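Local coordinates for ABC transporter, substrate binding protein (Polyamine) (Agrobacterium tumefaciens, PDB 4EUO) that binds gamma-aminobutyric acid (GABA) selectively, probably as the periplasmic substrate-binding component of an ABC transporter, at residues T53-D58 and T234-A239; A114-W119 and A194-V199; F123-A126 and K131-F134; T223-L228 and A292-W297. All coordinates share one frame; numbering follows the deposited sequence. Where two conformers were deposited one is given.

All four contacts reach one mixed sheet, but at different depths. Contact 4 lies nearest the middle, its centre about 9 Å from that of the chain, while contacts 1, 2 and 3 lie about 18 to 21 Å out. Contacts 2 and 3 are neighbours, with centres about 7 Å apart, because strands 196-200 and 132-135 pair side by side; both are buried, contact 2 through proline-on-phenyl packing and contact 3 through two phenyl rings and R132. Contact 1, on the other side of the chain's centre, is partly buried and polar, built round a carboxylate. It meets contact 4 through strands 56-60 and 215-229, where D58 approaches D226, the residue that takes the ligand's amine.

Contact 1: residues T53-D58 and T234-A239; sequences TWDVVD and TKNKDA
A buried carboxylate, that of D55, is met by a threonine hydroxyl from a turn 179 residues further along the chain. T234 OG1 donates to D55 OD1 over 2.7 Å, arriving on the anti side of the carboxylate and 25° out of its plane. The same hydroxyl also accepts: the backbone N of N236 points at T234 OG1 over 2.9 Å with an N-H...O angle of 155°, and because this donor lies two residues on, the bond makes an ST turn. A chi1 of 169° sets OG1 anti to the threonine's own backbone N, beside the carbonyl carbon, where it meets both partners. One water extends the network. It lies 2.6 Å from D55 OD1 and 2.9 Å from the backbone N of K235, whose N-H it accepts, so the residue between T234 and N236 is tied to the same oxygen indirectly. The second carboxylate oxygen, D55 OD2, accepts from the backbone N of V4 in strand 3-6. D55 stands just before strand 56-60, and N236 occupies the N-cap position of helix 237-247, although its side chain makes no capping bond. V56, the next residue, packs on A240, F243 and I244 of that helix, so the polar link sits at one end of an apolar strand-helix interface. With K235 NZ 6.6 Å from D55 OD1, no direct ion pair forms. The carboxylate's charge is therefore probably balanced mainly by hydroxyl, water and backbone N-H groups, with the lysine adding at most a weak electrostatic contribution.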
# COMPACT_ATOMS: atom_id res chain seq x y z
N THR A 53 4.35 7.67 -20.18
CA THR A 53 3.68 6.52 -20.75
C THR A 53 2.72 5.86 -19.75
O THR A 53 2.05 4.90 -20.10
CB THR A 53 4.68 5.52 -21.30
OG1 THR A 53 5.46 5.01 -20.24
CG2 THR A 53 5.55 6.13 -22.40
N TRP A 54 2.70 6.35 -18.51
CA TRP A 54 1.74 5.88 -17.48
C TRP A 54 0.76 7.01 -17.31
O TRP A 54 1.15 8.08 -16.91
CB TRP A 54 2.48 5.62 -16.17
CG TRP A 54 3.46 4.49 -16.16
CD1 TRP A 54 3.64 3.53 -17.12
CD2 TRP A 54 4.40 4.20 -15.11
NE1 TRP A 54 4.62 2.64 -16.72
CE2 TRP A 54 5.12 3.05 -15.50
CE3 TRP A 54 4.73 4.82 -13.90
CZ2 TRP A 54 6.14 2.49 -14.70
CZ3 TRP A 54 5.73 4.26 -13.10
CH2 TRP A 54 6.42 3.11 -13.51
N ASP A 55 -0.52 6.78 -17.62
CA ASP A 55 -1.53 7.84 -17.52
C ASP A 55 -2.16 7.98 -16.13
O ASP A 55 -2.44 9.08 -15.68
CB ASP A 55 -2.60 7.61 -18.60
CG ASP A 55 -1.97 7.60 -19.97
OD1 ASP A 55 -1.28 8.57 -20.29
OD2 ASP A 55 -2.10 6.58 -20.67
N VAL A 56 -2.36 6.83 -15.49
CA VAL A 56 -2.86 6.80 -14.12
C VAL A 56 -1.93 5.85 -13.39
O VAL A 56 -1.64 4.75 -13.87
CB VAL A 56 -4.32 6.34 -14.02
CG1 VAL A 56 -4.74 6.17 -12.55
CG2 VAL A 56 -5.26 7.35 -14.72
N VAL A 57 -1.44 6.30 -12.23
CA VAL A 57 -0.55 5.47 -11.42
C VAL A 57 -1.14 5.31 -10.02
O VAL A 57 -1.55 6.27 -9.38
CB VAL A 57 0.86 6.09 -11.34
CG1 VAL A 57 1.86 5.14 -10.66
CG2 VAL A 57 1.42 6.47 -12.72
N ASP A 58 -1.10 4.07 -9.54
CA ASP A 58 -1.44 3.80 -8.15
C ASP A 58 -0.12 3.93 -7.36
O ASP A 58 0.86 3.22 -7.61
CB ASP A 58 -2.01 2.39 -8.06
CG ASP A 58 -2.41 1.98 -6.67
OD1 ASP A 58 -1.56 2.08 -5.77
OD2 ASP A 58 -3.56 1.59 -6.49
N THR A 234 1.13 13.54 -19.25
CA THR A 234 0.36 12.47 -19.88
C THR A 234 -0.23 13.01 -21.20
O THR A 234 -0.67 14.17 -21.24
CB THR A 234 -0.81 12.00 -18.98
OG1 THR A 234 -1.69 11.14 -19.72
CG2 THR A 234 -1.60 13.17 -18.39
N LYS A 235 -0.31 12.14 -22.21
CA LYS A 235 -0.92 12.58 -23.48
C LYS A 235 -2.40 12.25 -23.47
O LYS A 235 -3.12 12.58 -24.42
CB LYS A 235 -0.20 11.94 -24.68
CG LYS A 235 -0.25 10.42 -24.78
CD LYS A 235 0.25 9.89 -26.15
CE LYS A 235 -0.81 9.90 -27.25
NZ LYS A 235 -2.09 9.24 -26.85
N ASN A 236 -2.88 11.59 -22.38
CA ASN A 236 -4.27 11.15 -22.23
C ASN A 236 -4.89 11.78 -20.96
O ASN A 236 -5.55 11.05 -20.19
CB ASN A 236 -4.32 9.61 -22.20
CG ASN A 236 -3.68 8.91 -23.39
OD1 ASN A 236 -2.81 8.01 -23.28
ND2 ASN A 236 -4.13 9.30 -24.57
N LYS A 237 -4.69 13.09 -20.74
CA LYS A 237 -5.13 13.79 -19.52
C LYS A 237 -6.62 13.66 -19.25
O LYS A 237 -7.00 13.22 -18.16
CB LYS A 237 -4.69 15.25 -19.48
CG LYS A 237 -4.86 15.92 -18.12
CD LYS A 237 -4.27 17.29 -18.12
CE LYS A 237 -4.66 18.05 -16.88
NZ LYS A 237 -4.11 19.43 -16.90
N ASP A 238 -7.47 13.99 -20.23
CA ASP A 238 -8.92 13.88 -20.01
C ASP A 238 -9.34 12.45 -19.71
O ASP A 238 -10.13 12.23 -18.78
CB ASP A 238 -9.71 14.47 -21.20
CG ASP A 238 -9.52 15.97 -21.38
OD1 ASP A 238 -9.11 16.64 -20.41
OD2 ASP A 238 -9.81 16.48 -22.49
N ALA A 239 -8.79 11.48 -20.43
CA ALA A 239 -9.10 10.07 -20.25
C ALA A 239 -8.64 9.60 -18.85
O ALA A 239 -9.35 8.83 -18.20
CB ALA A 239 -8.44 9.22 -21.32
O HOH W 1 0.74 9.53 -21.71

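Contact 2: residues A114-W119 and A194-V199; sequences ACPKSW and APFGSV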
# COMPACT_ATOMS: atom_id res chain seq x y z
N ALA A 114 5.79 -21.36 16.02
CA ALA A 114 4.73 -20.46 16.46
C ALA A 114 4.73 -19.20 15.59
O ALA A 114 5.81 -18.66 15.31
CB ALA A 114 4.97 -20.06 17.92
N CYS A 115 3.54 -18.72 15.25
CA CYS A 115 3.46 -17.44 14.52
C CYS A 115 3.56 -16.29 15.49
O CYS A 115 2.82 -16.25 16.47
CB CYS A 115 2.15 -17.32 13.77
SG CYS A 115 2.02 -18.42 12.36
N PRO A 116 4.37 -15.27 15.17
CA PRO A 116 4.37 -14.05 15.99
C PRO A 116 2.99 -13.39 15.88
O PRO A 116 2.40 -13.34 14.79
CB PRO A 116 5.44 -13.17 15.33
CG PRO A 116 6.28 -14.08 14.51
CD PRO A 116 5.36 -15.21 14.08
N LYS A 117 2.46 -12.92 17.02
CA LYS A 117 1.16 -12.31 17.07
C LYS A 117 1.34 -10.79 17.12
O LYS A 117 0.52 -10.05 16.53
CB LYS A 117 0.42 -12.79 18.33
CG LYS A 117 -1.04 -12.36 18.39
CD LYS A 117 -1.76 -12.85 19.65
CE LYS A 117 -0.93 -12.70 20.89
NZ LYS A 117 -0.73 -11.28 21.28
N SER A 118 2.34 -10.31 17.86
CA SER A 118 2.56 -8.89 18.04
C SER A 118 3.82 -8.40 17.34
O SER A 118 4.68 -9.20 16.98
CB SER A 118 2.65 -8.59 19.53
OG SER A 118 3.83 -9.21 20.01
N TRP A 119 3.97 -7.06 17.23
CA TRP A 119 5.22 -6.53 16.69
C TRP A 119 6.37 -6.92 17.62
O TRP A 119 7.44 -7.27 17.15
CB TRP A 119 5.16 -4.99 16.52
CG TRP A 119 4.15 -4.54 15.52
CD1 TRP A 119 3.05 -3.77 15.78
CD2 TRP A 119 4.08 -4.92 14.14
NE1 TRP A 119 2.31 -3.61 14.63
CE2 TRP A 119 2.90 -4.34 13.61
CE3 TRP A 119 4.87 -5.71 13.30
CZ2 TRP A 119 2.54 -4.48 12.26
CZ3 TRP A 119 4.48 -5.88 11.97
CH2 TRP A 119 3.33 -5.27 11.47
N ALA A 194 11.26 -16.68 4.48
CA ALA A 194 11.04 -15.76 5.61
C ALA A 194 9.61 -15.98 5.96
O ALA A 194 8.70 -15.39 5.37
CB ALA A 194 11.31 -14.32 5.23
N PRO A 195 9.35 -16.96 6.85
CA PRO A 195 7.99 -17.43 7.06
C PRO A 195 7.02 -16.50 7.77
O PRO A 195 5.83 -16.79 7.85
CB PRO A 195 8.18 -18.74 7.82
CG PRO A 195 9.43 -18.50 8.59
CD PRO A 195 10.33 -17.75 7.62
N PHE A 196 7.53 -15.37 8.26
CA PHE A 196 6.65 -14.37 8.84
C PHE A 196 7.26 -13.00 8.62
O PHE A 196 8.45 -12.88 8.36
CB PHE A 196 6.29 -14.65 10.32
CG PHE A 196 7.43 -15.14 11.18
CD1 PHE A 196 8.50 -14.32 11.49
CD2 PHE A 196 7.44 -16.44 11.68
CE1 PHE A 196 9.57 -14.78 12.28
CE2 PHE A 196 8.50 -16.89 12.50
CZ PHE A 196 9.55 -16.06 12.79
N GLY A 197 6.41 -11.99 8.66
CA GLY A 197 6.88 -10.64 8.46
C GLY A 197 5.73 -9.67 8.38
O GLY A 197 4.57 -10.06 8.52
N SER A 198 6.11 -8.42 8.15
CA SER A 198 5.14 -7.32 8.01
C SER A 198 4.83 -7.15 6.53
O SER A 198 5.72 -6.79 5.76
CB SER A 198 5.71 -6.05 8.57
OG SER A 198 4.75 -5.03 8.32
N VAL A 199 3.60 -7.43 6.13
CA VAL A 199 3.23 -7.49 4.73
C VAL A 199 1.92 -6.76 4.47
O VAL A 199 1.13 -6.53 5.39
CB VAL A 199 3.08 -8.98 4.27
CG1 VAL A 199 4.42 -9.72 4.39
CG2 VAL A 199 2.03 -9.71 5.12
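P116 points its CG-CD edge at one face of F196, the two side chains crossing at about a right angle, and this is the tight part of the contact. Its CG sits 3.7 Å from the centroid of the F196 ring and only 11° off the ring normal, the geometry of a CH-pi interaction, while P116 CD approaches F196 CD2 to 3.4 Å. The pyrrolidine therefore touches the ring with two carbons, one above the centre and one above the CG-CD2 side. The phenyl reaches this place through an uncommon first torsion, its CG lying between the backbone N and the carbonyl carbon (chi1 42°), which carries the ring out from the strand toward the loop. That strand, 196-200, runs between 96-107, antiparallel to it, and 132-135, parallel to it, in the sheet of a periplasmic binding protein of the solute-binding family. Residues 114-119 lie in the last part of the loop between strand 96-107 and helix 119-122, with W119 opening the helix, and the disulfide from C115 to C107 fastens this loop back to the strand it came from. Two residues beyond F196, S198 also points its CB at the loop, whereas G197 between them has none. Contact there is slighter: W119 CH2 comes within 3.5 Å of S198 OG at an oblique angle, and W119 CZ3 lies 3.6 Å from S198 CB. The indole N-H is engaged beyond the contact, with NE1 bonded to Q220 O. Toward solvent the packing thins further, since exposed A114 reaches the phenylalanine through its carbonyl alone, A114 O standing 4.3 Å from F196 CE2.

Contact 3: residues F123-A126 and K131-F134; sequences FDTA and KRTF
R132 reaches from strand 132-135 to T125 and D124, in the loop between helix 119-122 and this strand, within the alpha/beta fold of the solute-binding protein. Its CB starts beside the neighbouring strand, 3.6 Å from F196 O. CG lies between the backbone N and the carbonyl carbon (chi1 49°) and passes 3.9 Å from F134 CE2. At the chi2 and chi3 bends CD carries the chain toward the loop. There NE donates to L122 O, and NH1 to both G130 O and F128 O, so main-chain carbonyls from several points of the connection hold the guanidinium at a fixed rotation. NH2 stands 3.4 Å from D124 O. No salt bridge forms with the aspartate, whose OD1 is 6.4 Å from R132 NH2 and accepts instead from the backbone N of K127. Further along, the rings of F123 and F134 meet obliquely, with centroids 5.5 Å apart and planes at 51°, and A146 and A149 of helix 142-149 touch F123. Above the guanidinium lies a methyl group: T125 CG2 is 3.7 Å from R132 CZ and 3.6 Å from R132 NH1, and it sits over the centre of the flat group.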
# COMPACT_ATOMS: atom_id res chain seq x y z
N PHE A 123 9.86 -9.02 16.58
CA PHE A 123 11.19 -8.52 16.87
C PHE A 123 11.94 -9.41 17.90
O PHE A 123 13.04 -9.05 18.28
CB PHE A 123 11.15 -7.05 17.32
CG PHE A 123 11.05 -6.09 16.15
CD1 PHE A 123 12.15 -5.35 15.74
CD2 PHE A 123 9.86 -5.93 15.46
CE1 PHE A 123 12.07 -4.49 14.65
CE2 PHE A 123 9.77 -5.04 14.38
CZ PHE A 123 10.88 -4.33 13.98
N ASP A 124 11.37 -10.57 18.26
CA ASP A 124 12.01 -11.45 19.25
C ASP A 124 12.54 -12.69 18.55
O ASP A 124 11.81 -13.65 18.36
CB ASP A 124 11.02 -11.80 20.38
CG ASP A 124 11.67 -12.48 21.57
OD1 ASP A 124 12.69 -13.15 21.38
OD2 ASP A 124 11.10 -12.38 22.70
N THR A 125 13.81 -12.64 18.15
CA THR A 125 14.45 -13.77 17.47
C THR A 125 14.75 -14.96 18.38
O THR A 125 14.92 -16.05 17.86
CB THR A 125 15.71 -13.31 16.73
OG1 THR A 125 16.63 -12.77 17.68
CG2 THR A 125 15.40 -12.30 15.64
N ALA A 126 14.79 -14.77 19.71
CA ALA A 126 15.04 -15.91 20.60
C ALA A 126 13.79 -16.78 20.67
O ALA A 126 13.87 -18.00 20.53
CB ALA A 126 15.40 -15.42 21.99
N LYS A 131 14.39 -16.20 9.85
CA LYS A 131 14.27 -15.00 9.03
C LYS A 131 12.88 -14.42 9.08
O LYS A 131 11.90 -15.13 9.21
CB LYS A 131 14.72 -15.24 7.58
CG LYS A 131 16.17 -15.73 7.39
CD LYS A 131 17.23 -14.80 7.99
CE LYS A 131 18.64 -15.29 7.75
NZ LYS A 131 18.85 -16.67 8.28
N ARG A 132 12.82 -13.09 9.02
CA ARG A 132 11.57 -12.35 8.99
C ARG A 132 11.68 -11.35 7.88
O ARG A 132 12.77 -10.91 7.55
CB ARG A 132 11.22 -11.69 10.33
CG ARG A 132 12.36 -10.89 10.95
CD ARG A 132 13.10 -11.71 12.02
NE ARG A 132 12.28 -11.87 13.23
CZ ARG A 132 12.20 -12.97 13.98
NH1 ARG A 132 12.90 -14.06 13.66
NH2 ARG A 132 11.44 -12.98 15.07
N THR A 133 10.53 -10.97 7.31
CA THR A 133 10.56 -10.07 6.14
C THR A 133 9.85 -8.76 6.38
O THR A 133 8.80 -8.68 7.04
CB THR A 133 10.07 -10.84 4.89
OG1 THR A 133 10.26 -10.01 3.75
CG2 THR A 133 8.62 -11.25 4.92
N PHE A 134 10.44 -7.71 5.82
CA PHE A 134 9.94 -6.34 5.92
C PHE A 134 10.12 -5.67 4.58
O PHE A 134 11.02 -6.06 3.80
CB PHE A 134 10.76 -5.55 6.94
CG PHE A 134 10.52 -5.98 8.37
CD1 PHE A 134 9.41 -5.51 9.08
CD2 PHE A 134 11.40 -6.83 9.01
CE1 PHE A 134 9.21 -5.88 10.42
CE2 PHE A 134 11.15 -7.26 10.33
CZ PHE A 134 10.08 -6.76 11.03

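Contact 4: residues T223-L228 and A292-W297; sequences TAADSL and ADMNYW. With ABU (gamma-amino-butanoic acid), chain E.
The carbonyl of T223 takes the backbone N-H of A292: T223 O and A292 N are 2.9 Å apart with an N-H...O angle of 144°. This bond follows on from the parallel pairing of strands 215-229 and 289-291. One water joins the same two residues a second time, lying 2.8 Å from T223 OG1 and donating to A292 O. The threonine hydroxyl also has N291 ND2 as a partner, so it is well supplied. Two residues along the strand, A225 N points almost straight at a thioether, 3.5 Å from M294 SD at 169°, a weak N-H...S bond; the bend at chi3 (-63°) leaves M294 CE 3.9 Å from A225 CB. In the other segment D293 is the N-cap of helix 294-299. Its OD1 accepts from Y296 N, which approaches from above the carboxylate plane.

The CA-CB bond of D226 points away from residues 292-297, and the carboxylate serves the ligand. Its OD1 accepts the amine of gamma-amino-butanoic acid, with ABU N at 2.8 Å, and OD2 adds a weaker bond. D226 OD2 also lies close to D58 OD1, so a proton may be shared between the two acids. The ligand is also hydrogen-bonded to T12, Y262 and R203. One strand thus carries both the amine-binding acid and the contacts to A292 and M294 at the start of helix 294-299, consistent with the ligand cleft of a class D periplasmic binding protein.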
# COMPACT_ATOMS: atom_id res chain seq x y z
N THR A 223 -2.28 1.00 9.44
CA THR A 223 -3.01 1.39 8.24
C THR A 223 -2.34 2.48 7.46
O THR A 223 -1.58 3.30 7.99
CB THR A 223 -4.43 1.88 8.57
OG1 THR A 223 -4.34 3.08 9.34
CG2 THR A 223 -5.21 0.88 9.34
N ALA A 224 -2.62 2.48 6.15
CA ALA A 224 -2.19 3.50 5.22
C ALA A 224 -3.10 3.40 4.00
O ALA A 224 -4.03 2.59 4.00
CB ALA A 224 -0.71 3.32 4.84
N ALA A 225 -2.89 4.26 3.00
CA ALA A 225 -3.71 4.18 1.81
C ALA A 225 -2.87 4.45 0.61
O ALA A 225 -1.90 5.21 0.67
CB ALA A 225 -4.89 5.16 1.87
N ASP A 226 -3.27 3.86 -0.52
CA ASP A 226 -2.69 4.23 -1.80
C ASP A 226 -3.58 5.30 -2.43
O ASP A 226 -4.75 5.47 -2.04
CB ASP A 226 -2.57 3.04 -2.75
CG ASP A 226 -1.31 2.20 -2.54
OD1 ASP A 226 -0.64 2.37 -1.50
OD2 ASP A 226 -0.97 1.40 -3.45
N SER A 227 -3.04 5.95 -3.46
CA SER A 227 -3.70 7.02 -4.17
C SER A 227 -3.60 6.78 -5.66
O SER A 227 -2.70 6.09 -6.12
CB SER A 227 -3.00 8.33 -3.88
OG SER A 227 -2.95 8.56 -2.48
N LEU A 228 -4.50 7.44 -6.40
CA LEU A 228 -4.39 7.49 -7.88
C LEU A 228 -3.95 8.89 -8.25
O LEU A 228 -4.47 9.88 -7.73
CB LEU A 228 -5.72 7.17 -8.56
CG LEU A 228 -6.27 5.80 -8.26
CD1 LEU A 228 -7.57 5.58 -9.00
CD2 LEU A 228 -5.26 4.66 -8.62
N ALA A 292 -0.91 4.88 10.37
CA ALA A 292 0.27 5.60 9.94
C ALA A 292 -0.13 6.98 9.44
O ALA A 292 -1.23 7.17 8.89
CB ALA A 292 1.03 4.84 8.86
N ASP A 293 0.76 7.94 9.65
CA ASP A 293 0.46 9.32 9.26
C ASP A 293 1.20 9.64 7.98
O ASP A 293 2.40 9.94 7.96
CB ASP A 293 0.87 10.28 10.38
CG ASP A 293 0.45 11.71 10.14
OD1 ASP A 293 0.20 12.07 8.98
OD2 ASP A 293 0.31 12.45 11.14
N MET A 294 0.47 9.53 6.88
CA MET A 294 1.09 9.76 5.57
C MET A 294 1.38 11.20 5.31
O MET A 294 2.28 11.49 4.52
CB MET A 294 0.23 9.18 4.46
CG MET A 294 0.05 7.64 4.58
SD MET A 294 -0.74 6.97 3.13
CE MET A 294 -2.33 7.76 3.15
N ASN A 295 0.66 12.12 5.98
CA ASN A 295 0.95 13.54 5.80
C ASN A 295 2.26 13.90 6.51
O ASN A 295 3.08 14.64 5.97
CB ASN A 295 -0.21 14.36 6.32
CG ASN A 295 -1.41 14.26 5.41
OD1 ASN A 295 -2.54 14.09 5.87
ND2 ASN A 295 -1.17 14.31 4.11
N TYR A 296 2.50 13.30 7.66
CA TYR A 296 3.76 13.50 8.36
C TYR A 296 4.91 13.00 7.48
O TYR A 296 5.91 13.70 7.29
CB TYR A 296 3.78 12.72 9.69
CG TYR A 296 5.10 12.82 10.39
CD1 TYR A 296 5.38 13.88 11.25
CD2 TYR A 296 6.09 11.84 10.21
CE1 TYR A 296 6.60 13.99 11.88
CE2 TYR A 296 7.32 11.95 10.83
CZ TYR A 296 7.57 13.02 11.67
OH TYR A 296 8.79 13.11 12.25
N TRP A 297 4.75 11.80 6.91
CA TRP A 297 5.76 11.27 6.02
C TRP A 297 5.93 12.16 4.78
O TRP A 297 7.07 12.44 4.38
CB TRP A 297 5.42 9.83 5.61
CG TRP A 297 5.94 8.81 6.58
CD1 TRP A 297 5.39 8.44 7.77
CD2 TRP A 297 7.10 8.02 6.39
NE1 TRP A 297 6.14 7.43 8.34
CE2 TRP A 297 7.19 7.14 7.50
CE3 TRP A 297 8.02 7.88 5.35
CZ2 TRP A 297 8.19 6.17 7.61
CZ3 TRP A 297 9.00 6.91 5.44
CH2 TRP A 297 9.09 6.08 6.56
N ABU E . 1.17 0.29 -1.56
CD ABU E . 0.33 -0.88 -1.27
CB ABU E . 0.37 -1.89 -2.39
CG ABU E . -0.52 -3.03 -2.06
C ABU E . -0.48 -4.20 -3.02
O ABU E . -0.96 -5.37 -2.60
OXT ABU E . 0.11 -4.14 -4.19
O HOH W 2 -3.55 5.58 8.32